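PDB 3EHM: SusD homolog from Bacteroides thetaiotaomicron, which probably binds host mucin O-glycans at the cell surface as a SusD-like outer-membrane lipoprotein, helping this gut symbiont to use them. Local coordinates for residues A[274-279]-A[462-466]; A[143-147]-A[166-170]; A[178-183]-A[197-201]; A[34-38]-A[51-56]. The contacts are given in a common frame with arbitrary orientation. Residue numbers count along the deposited sequence, not the author numbering.

Overall arrangement
Along the chain the contacts come in order 4, 2, 3, 1, each closing before the next opens. Contacts 4, 2 and 3 join neighbours in sequence, with 12 to 18 residues between their segments, and each lies against helix 116-140 of the TPR-related part of the SusD-like fold. Contact 2 uses the middle of helix 160-178 and contact 3 its C-terminal end, their centres about 22 Å apart. Contact 4 is the most central. Contact 1, across the chain's centre from contacts 2 and 3, joins segments with 182 residues between them, its centre about 34 and 40 Å from theirs. Three local contacts set successive helices against one another, while contact 1 brings distant parts together.

Contact 1 (A[274-279]-A[462-466]); sequences ATIWGY and PYLMK
Segment 274-279 is the first part of helix 274-282, with G278 N bonded to A274 O (2.8 Å) and Y279 N to T275 O (3.2 Å). Segment 462-466 is extended loop, entered through a cis peptide bond before P462. The backbones come closest at T275 and M465, whose CA atoms are 5.3 Å apart.

Two direct hydrogen bonds join them. T275, chi1 m, accepts from the loop backbone, M465 N to T275 OG1 at 3.0 Å, while Y279, also m, donates from OH to Y463 O at 2.7 Å. A water accepts from T275 OG1 (2.8 Å) and donates to M465 O (2.9 Å). Hydroxyl side chains thus serve the polar groups of an irregular loop.

Apolar packing centres on selenomethionine M465 (m, m, t). Its CG lies 3.7 Å from A274 CB, and its CE reaches the edge of the W277 ring, 4.4 Å from CE3. Small A274 and side-chain-free G278 admit this flexible chain. P462 CB meets Y279 CZ at 3.8 Å.

Y442 of helix 429-445 also touches T275 and P462. The arrangement is buried helix-to-loop packing within the SusD-like fold, tying a short helix to the loop after helix 449-459.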
loop_
_atom_site.group_PDB
_atom_site.type_symbol
_atom_site.label_atom_id
_atom_site.label_comp_id
_atom_site.label_asym_id
_atom_site.label_seq_id
_atom_site.Cartn_x
_atom_site.Cartn_y
_atom_site.Cartn_z
ATOM N N ALA A 274 -12.787 -4.682 -9.472
ATOM C CA ALA A 274 -14.048 -5.304 -9.064
ATOM C C ALA A 274 -14.251 -5.335 -7.558
ATOM O O ALA A 274 -15.340 -5.049 -7.064
ATOM C CB ALA A 274 -14.133 -6.717 -9.623
ATOM N N THR A 275 -13.202 -5.676 -6.822
ATOM C CA THR A 275 -13.310 -5.745 -5.373
ATOM C C THR A 275 -13.723 -4.417 -4.742
ATOM O O THR A 275 -14.709 -4.351 -4.011
ATOM C CB THR A 275 -11.986 -6.202 -4.738
ATOM O OG1 THR A 275 -11.610 -7.470 -5.289
ATOM C CG2 THR A 275 -12.147 -6.337 -3.224
ATOM N N ILE A 276 -12.981 -3.351 -5.021
ATOM C CA ILE A 276 -13.331 -2.077 -4.423
ATOM C C ILE A 276 -14.706 -1.609 -4.909
ATOM O O ILE A 276 -15.461 -1.005 -4.155
ATOM C CB ILE A 276 -12.235 -1.007 -4.687
ATOM C CG1 ILE A 276 -12.486 0.210 -3.790
ATOM C CG2 ILE A 276 -12.200 -0.619 -6.161
ATOM C CD1 ILE A 276 -11.359 1.230 -3.820
ATOM N N TRP A 277 -15.043 -1.905 -6.160
ATOM C CA TRP A 277 -16.352 -1.512 -6.670
ATOM C C TRP A 277 -17.440 -2.225 -5.875
ATOM O O TRP A 277 -18.434 -1.618 -5.493
ATOM C CB TRP A 277 -16.515 -1.879 -8.143
ATOM C CG TRP A 277 -17.958 -1.813 -8.575
ATOM C CD1 TRP A 277 -18.675 -0.691 -8.880
ATOM C CD2 TRP A 277 -18.878 -2.911 -8.657
ATOM N NE1 TRP A 277 -19.985 -1.022 -9.144
ATOM C CE2 TRP A 277 -20.137 -2.377 -9.014
ATOM C CE3 TRP A 277 -18.761 -4.294 -8.458
ATOM C CZ2 TRP A 277 -21.274 -3.180 -9.180
ATOM C CZ3 TRP A 277 -19.892 -5.094 -8.621
ATOM C CH2 TRP A 277 -21.132 -4.531 -8.979
ATOM N N GLY A 278 -17.247 -3.522 -5.649
ATOM C CA GLY A 278 -18.221 -4.309 -4.911
ATOM C C GLY A 278 -18.556 -3.727 -3.555
ATOM O O GLY A 278 -19.730 -3.663 -3.170
ATOM N N TYR A 279 -17.529 -3.313 -2.817
ATOM C CA TYR A 279 -17.745 -2.721 -1.502
ATOM C C TYR A 279 -18.396 -1.344 -1.608
ATOM O O TYR A 279 -19.385 -1.069 -0.935
ATOM C CB TYR A 279 -16.417 -2.614 -0.740
ATOM C CG TYR A 279 -15.918 -3.945 -0.212
ATOM C CD1 TYR A 279 -16.528 -4.551 0.884
ATOM C CD2 TYR A 279 -14.874 -4.623 -0.841
ATOM C CE1 TYR A 279 -16.120 -5.800 1.342
ATOM C CE2 TYR A 279 -14.455 -5.878 -0.393
ATOM C CZ TYR A 279 -15.086 -6.462 0.698
ATOM O OH TYR A 279 -14.704 -7.720 1.131
ATOM N N PRO A 462 -9.740 -7.264 3.381
ATOM C CA PRO A 462 -11.130 -7.706 3.242
ATOM C C PRO A 462 -11.181 -8.885 2.275
ATOM O O PRO A 462 -10.183 -9.196 1.627
ATOM C CB PRO A 462 -11.817 -6.471 2.673
ATOM C CG PRO A 462 -10.755 -5.919 1.763
ATOM C CD PRO A 462 -9.500 -6.029 2.612
ATOM N N TYR A 463 -12.326 -9.555 2.183
ATOM C CA TYR A 463 -12.446 -10.662 1.246
ATOM C C TYR A 463 -12.351 -10.036 -0.141
ATOM O O TYR A 463 -12.863 -8.942 -0.367
ATOM C CB TYR A 463 -13.782 -11.390 1.424
ATOM C CG TYR A 463 -13.899 -12.148 2.733
ATOM C CD1 TYR A 463 -12.761 -12.632 3.388
ATOM C CD2 TYR A 463 -15.147 -12.411 3.300
ATOM C CE1 TYR A 463 -12.867 -13.361 4.576
ATOM C CE2 TYR A 463 -15.264 -13.141 4.484
ATOM C CZ TYR A 463 -14.120 -13.609 5.114
ATOM O OH TYR A 463 -14.233 -14.326 6.278
ATOM N N LEU A 464 -11.703 -10.730 -1.068
ATOM C CA LEU A 464 -11.504 -10.197 -2.407
ATOM C C LEU A 464 -12.167 -10.996 -3.513
ATOM O O LEU A 464 -12.465 -12.179 -3.355
ATOM C CB LEU A 464 -10.007 -10.139 -2.719
ATOM C CG LEU A 464 -9.076 -9.573 -1.648
ATOM C CD1 LEU A 464 -7.637 -9.886 -2.019
ATOM C CD2 LEU A 464 -9.292 -8.080 -1.507
HETATM N N MSE A 465 -12.382 -10.328 -4.642
HETATM C CA MSE A 465 -12.937 -10.977 -5.821
HETATM C C MSE A 465 -11.791 -11.899 -6.233
HETATM O O MSE A 465 -10.630 -11.488 -6.207
HETATM C CB MSE A 465 -13.196 -9.946 -6.928
HETATM C CG MSE A 465 -14.317 -8.955 -6.630
HETATM SE SE MSE A 465 -16.063 -9.665 -7.074
HETATM C CE MSE A 465 -17.125 -8.060 -6.833
ATOM N N LYS A 466 -12.105 -13.135 -6.600
ATOM C CA LYS A 466 -11.073 -14.091 -6.992
ATOM C C LYS A 466 -10.458 -13.725 -8.336
ATOM O O LYS A 466 -11.105 -13.098 -9.173
ATOM C CB LYS A 466 -11.672 -15.495 -7.076
ATOM C CG LYS A 466 -12.700 -15.633 -8.184
ATOM C CD LYS A 466 -13.432 -16.964 -8.134
ATOM C CE LYS A 466 -14.499 -17.020 -9.220
ATOM N NZ LYS A 466 -15.684 -17.818 -8.778
HETATM O O HOH W 1 -9.336 -8.905 -6.090
#

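Contact 2 (A[143-147]-A[166-170]); sequences IAYNS and SMLAD
Y145 OH is hydrogen-bonded to D170 OD2 at 2.7 Å and also to N130 OD1. A second bond runs from N146 ND2 to S166 OG, 3.1 Å and nearly straight at 161°; that serine hydroxyl is also bonded to V162 O one helical turn earlier.

Segment 166-170 is regular helix within helix 160-178, and D170 N bonds to S166 O at 2.9 Å. S166 and D170 therefore lie one turn apart on the same face, and both turn their CB toward the loop. Segment 143-147 makes an inverse gamma turn centred on A144, with a weak Y145 N to I143 O bond of 2.9 Å, and then takes helical backbone angles from 145 to 147. The closest CA atoms, N146 and S166, are still 7.5 Å apart, so side chains must span the gap: Y145 (chi1 t) with its long ring, N146 (chi1 m) by meeting S166 partway.

Around the ring, Y145 CE2 lies 3.8 Å from S166 CB, and Y145 CE1 is 3.9 Å from CE of selenomethionine M167 (t, t, m). W133 of helix 116-140 also touches Y145.

Tyrosine suits this place because its apolar ring packs in the protein while its hydroxyl tip meets a carboxylate. With the amide-to-hydroxyl bond of N146 and S166 at the rim, it holds the connection from helix 116-140 to helix 160-178.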
loop_
_atom_site.group_PDB
_atom_site.type_symbol
_atom_site.label_atom_id
_atom_site.label_comp_id
_atom_site.label_asym_id
_atom_site.label_seq_id
_atom_site.Cartn_x
_atom_site.Cartn_y
_atom_site.Cartn_z
ATOM N N ILE A 143 15.385 -8.452 3.309
ATOM C CA ILE A 143 16.035 -7.393 2.542
ATOM C C ILE A 143 17.335 -6.999 3.242
ATOM O O ILE A 143 17.522 -7.287 4.432
ATOM C CB ILE A 143 15.158 -6.120 2.421
ATOM C CG1 ILE A 143 14.884 -5.537 3.807
ATOM C CG2 ILE A 143 13.854 -6.443 1.693
ATOM C CD1 ILE A 143 14.269 -4.140 3.775
ATOM N N ALA A 144 18.232 -6.350 2.504
ATOM C CA ALA A 144 19.504 -5.901 3.069
ATOM C C ALA A 144 19.237 -4.608 3.830
ATOM O O ALA A 144 19.402 -3.513 3.291
ATOM C CB ALA A 144 20.517 -5.658 1.955
ATOM N N TYR A 145 18.824 -4.736 5.086
ATOM C CA TYR A 145 18.501 -3.571 5.896
ATOM C C TYR A 145 19.650 -3.058 6.758
ATOM O O TYR A 145 20.103 -1.928 6.588
ATOM C CB TYR A 145 17.301 -3.872 6.794
ATOM C CG TYR A 145 16.806 -2.656 7.537
ATOM C CD1 TYR A 145 15.975 -1.721 6.913
ATOM C CD2 TYR A 145 17.215 -2.404 8.846
ATOM C CE1 TYR A 145 15.568 -0.564 7.577
ATOM C CE2 TYR A 145 16.815 -1.252 9.515
ATOM C CZ TYR A 145 15.997 -0.337 8.879
ATOM O OH TYR A 145 15.618 0.806 9.548
ATOM N N ASN A 146 20.119 -3.881 7.688
ATOM C CA ASN A 146 21.200 -3.463 8.573
ATOM C C ASN A 146 22.548 -3.288 7.882
ATOM O O ASN A 146 23.390 -2.517 8.343
ATOM C CB ASN A 146 21.340 -4.450 9.734
ATOM C CG ASN A 146 20.190 -4.350 10.714
ATOM O OD1 ASN A 146 19.885 -3.267 11.221
ATOM N ND2 ASN A 146 19.548 -5.477 10.994
ATOM N N SER A 147 22.751 -3.996 6.778
ATOM C CA SER A 147 24.008 -3.902 6.044
ATOM C C SER A 147 24.054 -2.658 5.157
ATOM O O SER A 147 25.119 -2.277 4.663
ATOM C CB SER A 147 24.209 -5.156 5.190
ATOM O OG SER A 147 23.141 -5.328 4.273
ATOM N N SER A 166 14.616 -4.121 13.769
ATOM C CA SER A 166 15.611 -3.082 13.526
ATOM C C SER A 166 15.002 -1.750 13.100
ATOM O O SER A 166 15.476 -0.686 13.513
ATOM C CB SER A 166 16.608 -3.560 12.466
ATOM O OG SER A 166 17.217 -4.782 12.862
HETATM N N MSE A 167 13.954 -1.798 12.283
HETATM C CA MSE A 167 13.315 -0.572 11.827
HETATM C C MSE A 167 12.618 0.165 12.966
HETATM O O MSE A 167 12.631 1.394 13.016
HETATM C CB MSE A 167 12.311 -0.866 10.713
HETATM C CG MSE A 167 11.859 0.385 9.984
HETATM SE SE MSE A 167 10.633 0.002 8.549
HETATM C CE MSE A 167 11.738 -1.176 7.492
ATOM N N LEU A 168 12.004 -0.582 13.881
ATOM C CA LEU A 168 11.327 0.035 15.018
ATOM C C LEU A 168 12.347 0.775 15.885
ATOM O O LEU A 168 12.104 1.894 16.341
ATOM C CB LEU A 168 10.594 -1.031 15.844
ATOM C CG LEU A 168 9.261 -1.546 15.282
ATOM C CD1 LEU A 168 8.819 -2.784 16.036
ATOM C CD2 LEU A 168 8.200 -0.448 15.379
ATOM N N ALA A 169 13.495 0.151 16.105
ATOM C CA ALA A 169 14.540 0.768 16.906
ATOM C C ALA A 169 15.060 2.013 16.193
ATOM O O ALA A 169 15.290 3.048 16.823
ATOM C CB ALA A 169 15.672 -0.223 17.137
ATOM N N ASP A 170 15.237 1.915 14.878
ATOM C CA ASP A 170 15.729 3.050 14.105
ATOM C C ASP A 170 14.733 4.209 14.104
ATOM O O ASP A 170 15.135 5.373 14.153
ATOM C CB ASP A 170 16.047 2.642 12.661
ATOM C CG ASP A 170 17.289 1.769 12.558
ATOM O OD1 ASP A 170 18.206 1.933 13.391
ATOM O OD2 ASP A 170 17.357 0.928 11.637
#

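Contact 3 (A[178-183]-A[197-201]); sequences LNTISY and VQNWV
Helix 197-215 opens with segment 197-201, its V201 N bonded to V197 O at 2.9 Å. Facing it, segment 178-183 leaves helix 160-178 through a type I beta turn from L178 to I181, closed by I181 N to L178 O at 3.1 Å. The nearest CA atoms, L178 and V201, are 6.6 Å apart.

V197, chi1 t, is the middle of the packing. Its CG1 is 3.7 Å from L178 CB, and its CG2 lies 4.0 Å from I181 CG2 and 3.6 Å from Y183 O. At this first turn of the helix a water accepts from V197 N at 2.9 Å and donates weakly to Y183 O at 3.0 Å. Q198 starts away from the loop, but its long, flexible side chain curls back toward I181 at the exposed rim. V201, also t, sets CG2 3.6 Å from L178 CB, so both valines, one turn apart on the same helix face, pack against the leucine.

On helix 116-140, L178 also meets A120 and I127, and W200 meets I124 and V128. The contact thus folds the connection between helices 160-178 and 197-215 against the start of the latter, with helix 116-140 beside both.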
loop_
_atom_site.group_PDB
_atom_site.type_symbol
_atom_site.label_atom_id
_atom_site.label_comp_id
_atom_site.label_asym_id
_atom_site.label_seq_id
_atom_site.Cartn_x
_atom_site.Cartn_y
_atom_site.Cartn_z
ATOM N N LEU A 178 14.951 14.095 16.494
ATOM C CA LEU A 178 14.126 15.137 15.896
ATOM C C LEU A 178 13.253 15.866 16.911
ATOM O O LEU A 178 12.857 17.013 16.690
ATOM C CB LEU A 178 13.269 14.539 14.775
ATOM C CG LEU A 178 14.097 13.974 13.612
ATOM C CD1 LEU A 178 13.196 13.321 12.587
ATOM C CD2 LEU A 178 14.903 15.098 12.972
ATOM N N ASN A 179 12.959 15.211 18.028
ATOM C CA ASN A 179 12.143 15.833 19.065
ATOM C C ASN A 179 12.892 16.966 19.769
ATOM O O ASN A 179 12.300 17.726 20.533
ATOM C CB ASN A 179 11.695 14.782 20.086
ATOM C CG ASN A 179 10.317 14.222 19.778
ATOM O OD1 ASN A 179 9.925 13.181 20.302
ATOM N ND2 ASN A 179 9.569 14.921 18.934
ATOM N N THR A 180 14.188 17.085 19.503
ATOM C CA THR A 180 14.985 18.143 20.119
ATOM C C THR A 180 15.215 19.290 19.142
ATOM O O THR A 180 15.817 20.308 19.493
ATOM C CB THR A 180 16.359 17.624 20.590
ATOM O OG1 THR A 180 17.142 17.233 19.456
ATOM C CG2 THR A 180 16.184 16.430 21.520
ATOM N N ILE A 181 14.736 19.116 17.913
ATOM C CA ILE A 181 14.883 20.133 16.877
ATOM C C ILE A 181 13.589 20.937 16.817
ATOM O O ILE A 181 12.516 20.381 16.576
ATOM C CB ILE A 181 15.137 19.486 15.494
ATOM C CG1 ILE A 181 16.322 18.518 15.579
ATOM C CG2 ILE A 181 15.391 20.566 14.449
ATOM C CD1 ILE A 181 17.650 19.174 15.900
ATOM N N SER A 182 13.692 22.243 17.039
ATOM C CA SER A 182 12.521 23.112 17.024
ATOM C C SER A 182 12.458 24.051 15.821
ATOM O O SER A 182 11.461 24.745 15.624
ATOM C CB SER A 182 12.471 23.932 18.314
ATOM O OG SER A 182 13.729 24.532 18.572
ATOM N N TYR A 183 13.515 24.075 15.019
ATOM C CA TYR A 183 13.549 24.941 13.843
ATOM C C TYR A 183 13.309 24.142 12.560
ATOM O O TYR A 183 13.336 22.915 12.577
ATOM C CB TYR A 183 14.897 25.658 13.760
ATOM C CG TYR A 183 16.081 24.745 13.965
ATOM C CD1 TYR A 183 16.565 24.477 15.246
ATOM C CD2 TYR A 183 16.704 24.128 12.882
ATOM C CE1 TYR A 183 17.643 23.615 15.445
ATOM C CE2 TYR A 183 17.783 23.262 13.069
ATOM C CZ TYR A 183 18.245 23.011 14.354
ATOM O OH TYR A 183 19.296 22.146 14.543
ATOM N N VAL A 197 9.721 19.875 11.155
ATOM C CA VAL A 197 10.229 18.669 11.812
ATOM C C VAL A 197 9.189 17.965 12.692
ATOM O O VAL A 197 9.183 16.738 12.783
ATOM C CB VAL A 197 11.478 18.993 12.667
ATOM C CG1 VAL A 197 11.954 17.748 13.409
ATOM C CG2 VAL A 197 12.587 19.530 11.776
ATOM N N GLN A 198 8.321 18.736 13.344
ATOM C CA GLN A 198 7.285 18.159 14.198
ATOM C C GLN A 198 6.389 17.212 13.401
ATOM O O GLN A 198 5.960 16.185 13.913
ATOM C CB GLN A 198 6.441 19.267 14.838
ATOM C CG GLN A 198 7.145 19.996 15.977
ATOM C CD GLN A 198 8.614 20.251 15.684
ATOM O OE1 GLN A 198 9.478 19.428 16.006
ATOM N NE2 GLN A 198 8.902 21.387 15.053
ATOM N N ASN A 199 6.102 17.559 12.150
ATOM C CA ASN A 199 5.279 16.688 11.327
ATOM C C ASN A 199 6.074 15.441 10.943
ATOM O O ASN A 199 5.524 14.346 10.891
ATOM C CB ASN A 199 4.789 17.429 10.085
ATOM C CG ASN A 199 3.503 18.195 10.342
ATOM O OD1 ASN A 199 3.144 19.102 9.595
ATOM N ND2 ASN A 199 2.800 17.822 11.405
ATOM N N TRP A 200 7.370 15.600 10.688
ATOM C CA TRP A 200 8.188 14.444 10.347
ATOM C C TRP A 200 8.183 13.457 11.509
ATOM O O TRP A 200 8.196 12.242 11.304
ATOM C CB TRP A 200 9.621 14.863 10.015
ATOM C CG TRP A 200 9.779 15.280 8.588
ATOM C CD1 TRP A 200 9.880 16.553 8.107
ATOM C CD2 TRP A 200 9.794 14.415 7.445
ATOM N NE1 TRP A 200 9.955 16.536 6.734
ATOM C CE2 TRP A 200 9.904 15.237 6.301
ATOM C CE3 TRP A 200 9.722 13.026 7.276
ATOM C CZ2 TRP A 200 9.943 14.713 5.002
ATOM C CZ3 TRP A 200 9.760 12.506 5.983
ATOM C CH2 TRP A 200 9.870 13.351 4.865
ATOM N N VAL A 201 8.157 13.986 12.730
ATOM C CA VAL A 201 8.126 13.139 13.914
ATOM C C VAL A 201 6.804 12.379 13.953
ATOM O O VAL A 201 6.773 11.184 14.237
ATOM C CB VAL A 201 8.279 13.974 15.206
ATOM C CG1 VAL A 201 7.949 13.123 16.423
ATOM C CG2 VAL A 201 9.711 14.507 15.312
HETATM O O HOH W 2 10.410 22.299 12.641
#

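Contact 4 (A[34-38]-A[51-56]); sequences QRVIP and DLQNTD
P38 overlaps D51 and L52 with its pyrrolidine ring, CB lying 3.6 Å from D51 CB and 3.8 Å from L52 N, while P38 CD is 3.8 Å from T55 OG1. The CA atoms of P38 and L52 are only 5.3 Å apart; a compact, rigid proline fits such a close approach. Segment 34-38 runs from a weakly bonded helical end into loop. Segment 51-56 is helical, with a wider pi-type turn at 53-56, where T55 OG1 donates to D56 OD1 at 2.6 Å.

I37 adds CG2 against L52 CD1 at 3.8 Å. At the outer edge, R35 NH1 and D51 OD1 stand 4.1 Å apart, beyond a salt bridge. Two waters bridge them; one accepts from R35 NH1 at 3.2 Å and donates to D51 OD1 at 2.7 Å. D51 OD2 is hydrogen-bonded to Y90 OH.

The contact closes the connection between helices 23-36 and 47-57. R135 of helix 116-140 forms a salt bridge with D56, helix 85-110 touches T55, and strand 339-342 covers I37.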
loop_
_atom_site.group_PDB
_atom_site.type_symbol
_atom_site.label_atom_id
_atom_site.label_comp_id
_atom_site.label_asym_id
_atom_site.label_seq_id
_atom_site.Cartn_x
_atom_site.Cartn_y
_atom_site.Cartn_z
ATOM N N GLN A 34 10.699 11.221 -4.286
ATOM C CA GLN A 34 9.989 10.812 -5.489
ATOM C C GLN A 34 10.068 9.306 -5.710
ATOM O O GLN A 34 9.357 8.767 -6.553
ATOM C CB GLN A 34 10.567 11.525 -6.706
ATOM C CG GLN A 34 10.470 13.031 -6.629
ATOM C CD GLN A 34 11.233 13.698 -7.745
ATOM O OE1 GLN A 34 10.841 13.622 -8.908
ATOM N NE2 GLN A 34 12.341 14.347 -7.399
ATOM N N ARG A 35 10.933 8.634 -4.954
ATOM C CA ARG A 35 11.119 7.188 -5.089
ATOM C C ARG A 35 10.293 6.315 -4.146
ATOM O O ARG A 35 10.041 5.147 -4.449
ATOM C CB ARG A 35 12.597 6.832 -4.895
ATOM C CG ARG A 35 13.525 7.405 -5.946
ATOM C CD ARG A 35 13.253 6.808 -7.309
ATOM N NE ARG A 35 14.207 7.302 -8.295
ATOM C CZ ARG A 35 14.321 6.824 -9.528
ATOM N NH1 ARG A 35 13.537 5.833 -9.930
ATOM N NH2 ARG A 35 15.223 7.338 -10.356
ATOM N N VAL A 36 9.895 6.857 -2.998
ATOM C CA VAL A 36 9.108 6.083 -2.034
ATOM C C VAL A 36 7.979 5.368 -2.774
ATOM O O VAL A 36 7.802 4.157 -2.646
ATOM C CB VAL A 36 8.541 6.997 -0.939
ATOM C CG1 VAL A 36 7.682 6.189 0.031
ATOM C CG2 VAL A 36 9.693 7.669 -0.201
ATOM N N ILE A 37 7.218 6.146 -3.534
ATOM C CA ILE A 37 6.143 5.647 -4.380
ATOM C C ILE A 37 6.460 6.409 -5.664
ATOM O O ILE A 37 6.343 7.633 -5.704
ATOM C CB ILE A 37 4.751 6.043 -3.859
ATOM C CG1 ILE A 37 4.511 5.423 -2.477
ATOM C CG2 ILE A 37 3.686 5.552 -4.829
ATOM C CD1 ILE A 37 3.124 5.687 -1.917
ATOM N N PRO A 38 6.869 5.689 -6.723
ATOM C CA PRO A 38 7.243 6.233 -8.036
ATOM C C PRO A 38 6.428 7.381 -8.606
ATOM O O PRO A 38 5.247 7.232 -8.892
ATOM C CB PRO A 38 7.198 5.009 -8.952
ATOM C CG PRO A 38 7.459 3.876 -8.034
ATOM C CD PRO A 38 6.659 4.233 -6.820
ATOM N N ASP A 51 7.011 2.717 -13.746
ATOM C CA ASP A 51 7.454 2.221 -12.446
ATOM C C ASP A 51 6.266 1.973 -11.512
ATOM O O ASP A 51 6.204 0.946 -10.842
ATOM C CB ASP A 51 8.414 3.214 -11.789
ATOM C CG ASP A 51 9.715 3.387 -12.560
ATOM O OD1 ASP A 51 10.518 4.251 -12.156
ATOM O OD2 ASP A 51 9.946 2.669 -13.554
ATOM N N LEU A 52 5.331 2.919 -11.470
ATOM C CA LEU A 52 4.155 2.793 -10.606
ATOM C C LEU A 52 3.298 1.594 -11.007
ATOM O O LEU A 52 2.626 0.992 -10.168
ATOM C CB LEU A 52 3.312 4.065 -10.666
ATOM C CG LEU A 52 2.162 4.113 -9.657
ATOM C CD1 LEU A 52 2.740 4.169 -8.244
ATOM C CD2 LEU A 52 1.290 5.324 -9.923
ATOM N N GLN A 53 3.311 1.256 -12.292
ATOM C CA GLN A 53 2.554 0.099 -12.767
ATOM C C GLN A 53 3.089 -1.142 -12.067
ATOM O O GLN A 53 2.331 -1.982 -11.568
ATOM C CB GLN A 53 2.733 -0.082 -14.275
ATOM C CG GLN A 53 1.663 0.563 -15.127
ATOM C CD GLN A 53 1.719 0.086 -16.566
ATOM O OE1 GLN A 53 0.717 0.125 -17.283
ATOM N NE2 GLN A 53 2.892 -0.360 -16.999
ATOM N N ASN A 54 4.412 -1.231 -12.036
ATOM C CA ASN A 54 5.133 -2.349 -11.441
ATOM C C ASN A 54 4.918 -2.478 -9.936
ATOM O O ASN A 54 4.775 -3.585 -9.416
ATOM C CB ASN A 54 6.631 -2.188 -11.743
ATOM C CG ASN A 54 7.480 -3.292 -11.138
ATOM O OD1 ASN A 54 8.437 -3.022 -10.405
ATOM N ND2 ASN A 54 7.145 -4.538 -11.450
ATOM N N THR A 55 4.878 -1.349 -9.236
ATOM C CA THR A 55 4.713 -1.374 -7.786
ATOM C C THR A 55 3.272 -1.345 -7.286
ATOM O O THR A 55 2.925 -2.068 -6.354
ATOM C CB THR A 55 5.443 -0.182 -7.121
ATOM O OG1 THR A 55 4.785 1.042 -7.477
ATOM C CG2 THR A 55 6.891 -0.114 -7.580
ATOM N N ASP A 56 2.437 -0.522 -7.916
ATOM C CA ASP A 56 1.059 -0.344 -7.469
ATOM C C ASP A 56 -0.114 -0.703 -8.383
ATOM O O ASP A 56 -1.046 -1.393 -7.968
ATOM C CB ASP A 56 0.854 1.122 -7.054
ATOM C CG ASP A 56 1.613 1.506 -5.792
ATOM O OD1 ASP A 56 2.849 1.310 -5.717
ATOM O OD2 ASP A 56 0.957 2.032 -4.871
HETATM O O HOH W 3 11.478 4.369 -9.297
HETATM O O HOH W 4 13.102 4.434 -12.777
#